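Local coordinates for protein putative cytosine/guanine deaminase (Unidentified, PDB 2PAJ) that probably catalyses the zinc-dependent hydrolytic deamination of 2-amino-4-hydroxypteridines such as isoxanthopterin, releasing ammonium and leaving the 2,4-dihydroxypteridine, at residues Thr12-Ala17 with Cys66-Ala71; Tyr139-Tyr142 with Asp148-Ala151. All coordinates share one frame; numbering follows the deposited sequence.

Contact 1 (Thr12-Ala17 with Cys66-Ala71); sequences TLIRNA and CVIYPA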
loop_
_atom_site.group_PDB
_atom_site.type_symbol
_atom_site.label_atom_id
_atom_site.label_comp_id
_atom_site.label_asym_id
_atom_site.label_seq_id
_atom_site.Cartn_x
_atom_site.Cartn_y
_atom_site.Cartn_z
ATOM N N THR A 12 -16.248 -16.584 13.183
ATOM C CA THR A 12 -15.640 -15.861 14.275
ATOM C C THR A 12 -16.471 -14.666 14.689
ATOM O O THR A 12 -17.117 -14.030 13.863
ATOM C CB THR A 12 -14.236 -15.409 13.888
ATOM O OG1 THR A 12 -13.434 -16.568 13.628
ATOM C CG2 THR A 12 -13.617 -14.581 14.998
ATOM N N LEU A 13 -16.457 -14.365 15.979
ATOM C CA LEU A 13 -17.219 -13.242 16.477
ATOM C C LEU A 13 -16.351 -12.299 17.289
ATOM O O LEU A 13 -15.831 -12.653 18.340
ATOM C CB LEU A 13 -18.392 -13.734 17.327
ATOM C CG LEU A 13 -19.475 -12.728 17.732
ATOM C CD1 LEU A 13 -20.330 -12.393 16.532
ATOM C CD2 LEU A 13 -20.337 -13.313 18.839
ATOM N N ILE A 14 -16.176 -11.097 16.763
ATOM C CA ILE A 14 -15.421 -10.066 17.450
ATOM C C ILE A 14 -16.515 -9.390 18.272
ATOM O O ILE A 14 -17.504 -8.900 17.719
ATOM C CB ILE A 14 -14.801 -9.080 16.435
ATOM C CG1 ILE A 14 -13.888 -9.842 15.466
ATOM C CG2 ILE A 14 -14.014 -8.001 17.154
ATOM C CD1 ILE A 14 -13.332 -8.983 14.353
ATOM N N ARG A 15 -16.360 -9.395 19.590
ATOM C CA ARG A 15 -17.391 -8.822 20.440
ATOM C C ARG A 15 -17.003 -7.615 21.269
ATOM O O ARG A 15 -15.843 -7.437 21.655
ATOM C CB ARG A 15 -17.924 -9.867 21.424
ATOM C CG ARG A 15 -18.037 -11.280 20.912
ATOM C CD ARG A 15 -18.585 -12.155 22.029
ATOM N NE ARG A 15 -19.929 -11.725 22.436
ATOM C CZ ARG A 15 -20.518 -12.065 23.582
ATOM N NH1 ARG A 15 -19.886 -12.843 24.460
ATOM N NH2 ARG A 15 -21.748 -11.635 23.845
ATOM N N ASN A 16 -18.021 -6.801 21.536
ATOM C CA ASN A 16 -17.918 -5.633 22.395
ATOM C C ASN A 16 -16.874 -4.585 22.041
ATOM O O ASN A 16 -16.076 -4.189 22.885
ATOM C CB ASN A 16 -17.705 -6.136 23.822
ATOM C CG ASN A 16 -18.033 -5.105 24.851
ATOM O OD1 ASN A 16 -19.100 -4.499 24.813
ATOM N ND2 ASN A 16 -17.122 -4.902 25.794
ATOM N N ALA A 17 -16.887 -4.123 20.797
ATOM C CA ALA A 17 -15.922 -3.115 20.359
ATOM C C ALA A 17 -16.314 -1.735 20.899
ATOM O O ALA A 17 -17.502 -1.397 20.969
ATOM C CB ALA A 17 -15.856 -3.082 18.846
ATOM N N CYS A 66 -11.561 -2.039 22.795
ATOM C CA CYS A 66 -10.789 -1.917 21.571
ATOM C C CYS A 66 -11.546 -1.209 20.472
ATOM O O CYS A 66 -12.770 -1.226 20.419
ATOM C CB CYS A 66 -10.344 -3.289 21.072
ATOM S SG CYS A 66 -9.179 -4.107 22.146
ATOM N N VAL A 67 -10.779 -0.587 19.591
ATOM C CA VAL A 67 -11.314 0.148 18.459
ATOM C C VAL A 67 -11.070 -0.681 17.198
ATOM O O VAL A 67 -10.012 -1.292 17.023
ATOM C CB VAL A 67 -10.619 1.535 18.341
ATOM C CG1 VAL A 67 -11.179 2.322 17.176
ATOM C CG2 VAL A 67 -10.813 2.314 19.628
ATOM N N ILE A 68 -12.070 -0.706 16.328
ATOM C CA ILE A 68 -11.979 -1.457 15.088
ATOM C C ILE A 68 -11.923 -0.493 13.908
ATOM O O ILE A 68 -12.640 0.504 13.869
ATOM C CB ILE A 68 -13.181 -2.437 14.948
ATOM C CG1 ILE A 68 -13.070 -3.531 16.013
ATOM C CG2 ILE A 68 -13.198 -3.067 13.569
ATOM C CD1 ILE A 68 -14.191 -4.520 16.002
ATOM N N TYR A 69 -11.038 -0.807 12.968
ATOM C CA TYR A 69 -10.793 -0.031 11.753
ATOM C C TYR A 69 -10.672 -1.060 10.631
ATOM O O TYR A 69 -10.460 -2.251 10.887
ATOM C CB TYR A 69 -9.416 0.648 11.834
ATOM C CG TYR A 69 -9.287 2.053 12.410
ATOM C CD1 TYR A 69 -9.979 2.442 13.564
ATOM C CD2 TYR A 69 -8.395 2.970 11.832
ATOM C CE1 TYR A 69 -9.786 3.701 14.126
ATOM C CE2 TYR A 69 -8.192 4.225 12.384
ATOM C CZ TYR A 69 -8.888 4.586 13.532
ATOM O OH TYR A 69 -8.663 5.817 14.097
ATOM N N PRO A 70 -10.840 -0.635 9.374
ATOM C CA PRO A 70 -10.675 -1.651 8.337
ATOM C C PRO A 70 -9.148 -1.658 8.158
ATOM O O PRO A 70 -8.508 -0.623 8.351
ATOM C CB PRO A 70 -11.430 -1.061 7.149
ATOM C CG PRO A 70 -11.347 0.383 7.364
ATOM C CD PRO A 70 -11.564 0.530 8.847
ATOM N N ALA A 71 -8.545 -2.805 7.858
ATOM C CA ALA A 71 -7.091 -2.867 7.685
ATOM C C ALA A 71 -6.627 -1.846 6.632
ATOM O O ALA A 71 -7.365 -1.526 5.706
ATOM C CB ALA A 71 -6.673 -4.282 7.294
#
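Ile14, Ala17 and Ile68 pack together in the small beta-sandwich domain that many amidohydrolases, including the ATZ/TRZ family, carry beside their barrel. Strand 11-15 belongs to one layer, between strands 39-42 and 59-62, whereas strand 67-73 pairs with strand 414-418 of the facing layer. No hydrogen bond crosses between the two segments; the side-chain join is made by hydrocarbon groups. Ile68 does most of the reaching. Its CG1 branch is fully extended (chi2 179°), which carries CD1 across to the opposite layer. There CD1 meets the CG2 methyl of Ile14 at 3.7 Å and the CB methyl of Ala17 at 3.6 Å, while farther back along the same branch Ile68 CG1 lies 4.0 Å from Ala17 CB. Ile14 offers this side branch because its CG2 stands anti to the backbone N; its whole side chain runs at a slant to that of Ile68. Ile39 and Ile41 of strand 39-42, Val61 of strand 59-62, and Ile414 and Val416 of strand 414-418 extend the apolar packing around the pair. Farther along the segment, Asn16 is hydrogen-bonded to Asp38 and Thr64, and the chain then brings Ala17 up to Cys66. At that end the backbones come near each other without bonding, Ala17 C lying 3.6 Å from Cys66 O.

Contact 2 (Tyr139-Tyr142 with Asp148-Ala151); sequences YVYY and DSSA
Tyr141 and Ser150 join through their hydroxyls, Tyr141 OH and Ser150 OG being 2.8 Å apart in a hydrogen bond that either could donate. Ser150 OG comes to the edge of the phenol, near the ring plane, and is 3.6 Å from Tyr141 CZ. One residue earlier on the helix, Ser149 turns its CB toward the loop and donates from OG to Val140 O at 3.2 Å. The donor sits 23° off the carbonyl plane, with a C=O...OG angle of 151°. The CB of the same serine lies 3.9 Å from Tyr141 CE1, approaching the ring obliquely. In both serines OG stands anti to the carbonyl carbon, a rotamer that directs the two hydroxyls to successive loop residues. Behind this first shell, Asp148 occupies the N-cap, accepting at OD1 a weak bond from Ala151 N (3.2 Å), while its OD2 forms a salt bridge with Arg199. Within the loop Asn138 OD1 accepts from Val140 N, closing an Asx turn, and on strand 163-168 Arg168 makes a cation-pi contact with the Tyr141 ring while Leu166 touches both Tyr141 and Ser150. The side chain of Val140 is about 12 Å from the bound zinc ion, and neighbouring Tyr139 meets the zinc ligand His78. This is a beta-alpha loop of the amidohydrolase TIM barrel, folded back onto the capped N terminus of its own helix beside the active site.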
loop_
_atom_site.group_PDB
_atom_site.type_symbol
_atom_site.label_atom_id
_atom_site.label_comp_id
_atom_site.label_asym_id
_atom_site.label_seq_id
_atom_site.Cartn_x
_atom_site.Cartn_y
_atom_site.Cartn_z
ATOM N N TYR A 139 11.153 -2.034 -8.740
ATOM C CA TYR A 139 11.836 -1.705 -9.974
ATOM C C TYR A 139 13.234 -2.267 -10.070
ATOM O O TYR A 139 14.056 -1.820 -10.884
ATOM C CB TYR A 139 11.807 -0.200 -10.253
ATOM C CG TYR A 139 12.427 0.685 -9.213
ATOM C CD1 TYR A 139 13.806 0.713 -9.021
ATOM C CD2 TYR A 139 11.635 1.564 -8.485
ATOM C CE1 TYR A 139 14.384 1.596 -8.143
ATOM C CE2 TYR A 139 12.189 2.455 -7.601
ATOM C CZ TYR A 139 13.566 2.469 -7.433
ATOM O OH TYR A 139 14.126 3.356 -6.555
ATOM N N VAL A 140 13.505 -3.272 -9.249
ATOM C CA VAL A 140 14.792 -3.920 -9.365
ATOM C C VAL A 140 14.579 -5.057 -10.381
ATOM O O VAL A 140 14.010 -6.116 -10.084
ATOM C CB VAL A 140 15.330 -4.439 -8.001
ATOM C CG1 VAL A 140 14.758 -3.592 -6.878
ATOM C CG2 VAL A 140 15.039 -5.902 -7.808
ATOM N N TYR A 141 14.993 -4.766 -11.612
ATOM C CA TYR A 141 14.910 -5.672 -12.748
ATOM C C TYR A 141 16.039 -5.233 -13.679
ATOM O O TYR A 141 16.348 -4.041 -13.776
ATOM C CB TYR A 141 13.575 -5.509 -13.467
ATOM C CG TYR A 141 12.372 -5.922 -12.647
ATOM C CD1 TYR A 141 12.170 -7.259 -12.296
ATOM C CD2 TYR A 141 11.434 -4.969 -12.217
ATOM C CE1 TYR A 141 11.081 -7.640 -11.545
ATOM C CE2 TYR A 141 10.330 -5.340 -11.458
ATOM C CZ TYR A 141 10.168 -6.678 -11.127
ATOM O OH TYR A 141 9.117 -7.062 -10.346
ATOM N N TYR A 142 16.663 -6.191 -14.352
ATOM C CA TYR A 142 17.756 -5.897 -15.276
ATOM C C TYR A 142 18.119 -7.172 -16.006
ATOM O O TYR A 142 17.994 -8.263 -15.453
ATOM C CB TYR A 142 18.969 -5.364 -14.518
ATOM C CG TYR A 142 19.501 -6.308 -13.457
ATOM C CD1 TYR A 142 20.515 -7.227 -13.756
ATOM C CD2 TYR A 142 19.031 -6.241 -12.138
ATOM C CE1 TYR A 142 21.058 -8.044 -12.771
ATOM C CE2 TYR A 142 19.563 -7.053 -11.145
ATOM C CZ TYR A 142 20.581 -7.949 -11.466
ATOM O OH TYR A 142 21.150 -8.721 -10.478
ATOM N N ASP A 148 14.478 -14.007 -9.037
ATOM C CA ASP A 148 13.158 -13.536 -9.419
ATOM C C ASP A 148 12.555 -12.642 -8.323
ATOM O O ASP A 148 11.979 -13.130 -7.339
ATOM C CB ASP A 148 12.228 -14.721 -9.695
ATOM C CG ASP A 148 10.953 -14.288 -10.368
ATOM O OD1 ASP A 148 10.745 -13.063 -10.411
ATOM O OD2 ASP A 148 10.173 -15.138 -10.845
ATOM N N SER A 149 12.709 -11.332 -8.494
ATOM C CA SER A 149 12.179 -10.355 -7.547
ATOM C C SER A 149 10.693 -10.601 -7.307
ATOM O O SER A 149 10.246 -10.804 -6.175
ATOM C CB SER A 149 12.358 -8.952 -8.103
ATOM O OG SER A 149 13.730 -8.697 -8.281
ATOM N N SER A 150 9.932 -10.582 -8.392
ATOM C CA SER A 150 8.508 -10.791 -8.307
ATOM C C SER A 150 8.167 -12.048 -7.513
ATOM O O SER A 150 7.304 -12.013 -6.630
ATOM C CB SER A 150 7.939 -10.866 -9.711
ATOM O OG SER A 150 8.334 -9.719 -10.440
ATOM N N ALA A 151 8.840 -13.153 -7.814
ATOM C CA ALA A 151 8.590 -14.404 -7.109
ATOM C C ALA A 151 8.741 -14.193 -5.610
ATOM O O ALA A 151 7.844 -14.496 -4.830
ATOM C CB ALA A 151 9.570 -15.461 -7.574
#

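In the fold
From the N terminus, strand 11-15 enters the sandwich, and contact 1 closes a long excursion of 48 residues, strand and loop without helix, when the chain returns as strand 67-73. That strand leads on into the barrel, toward the zinc ligands His76 and His78. After helix 112-127 and strand 131-136, contact 2 closes a much shorter loop, only five residues separating its segments, at the start of helix 149-159. The two contacts follow in series, neither nested nor crossed. Their centres are 37 Å apart, on opposite sides of the chain's centre: contact 1 joins sandwich layers, contact 2 joins a loop on the active-site side of the barrel to the start of the following helix.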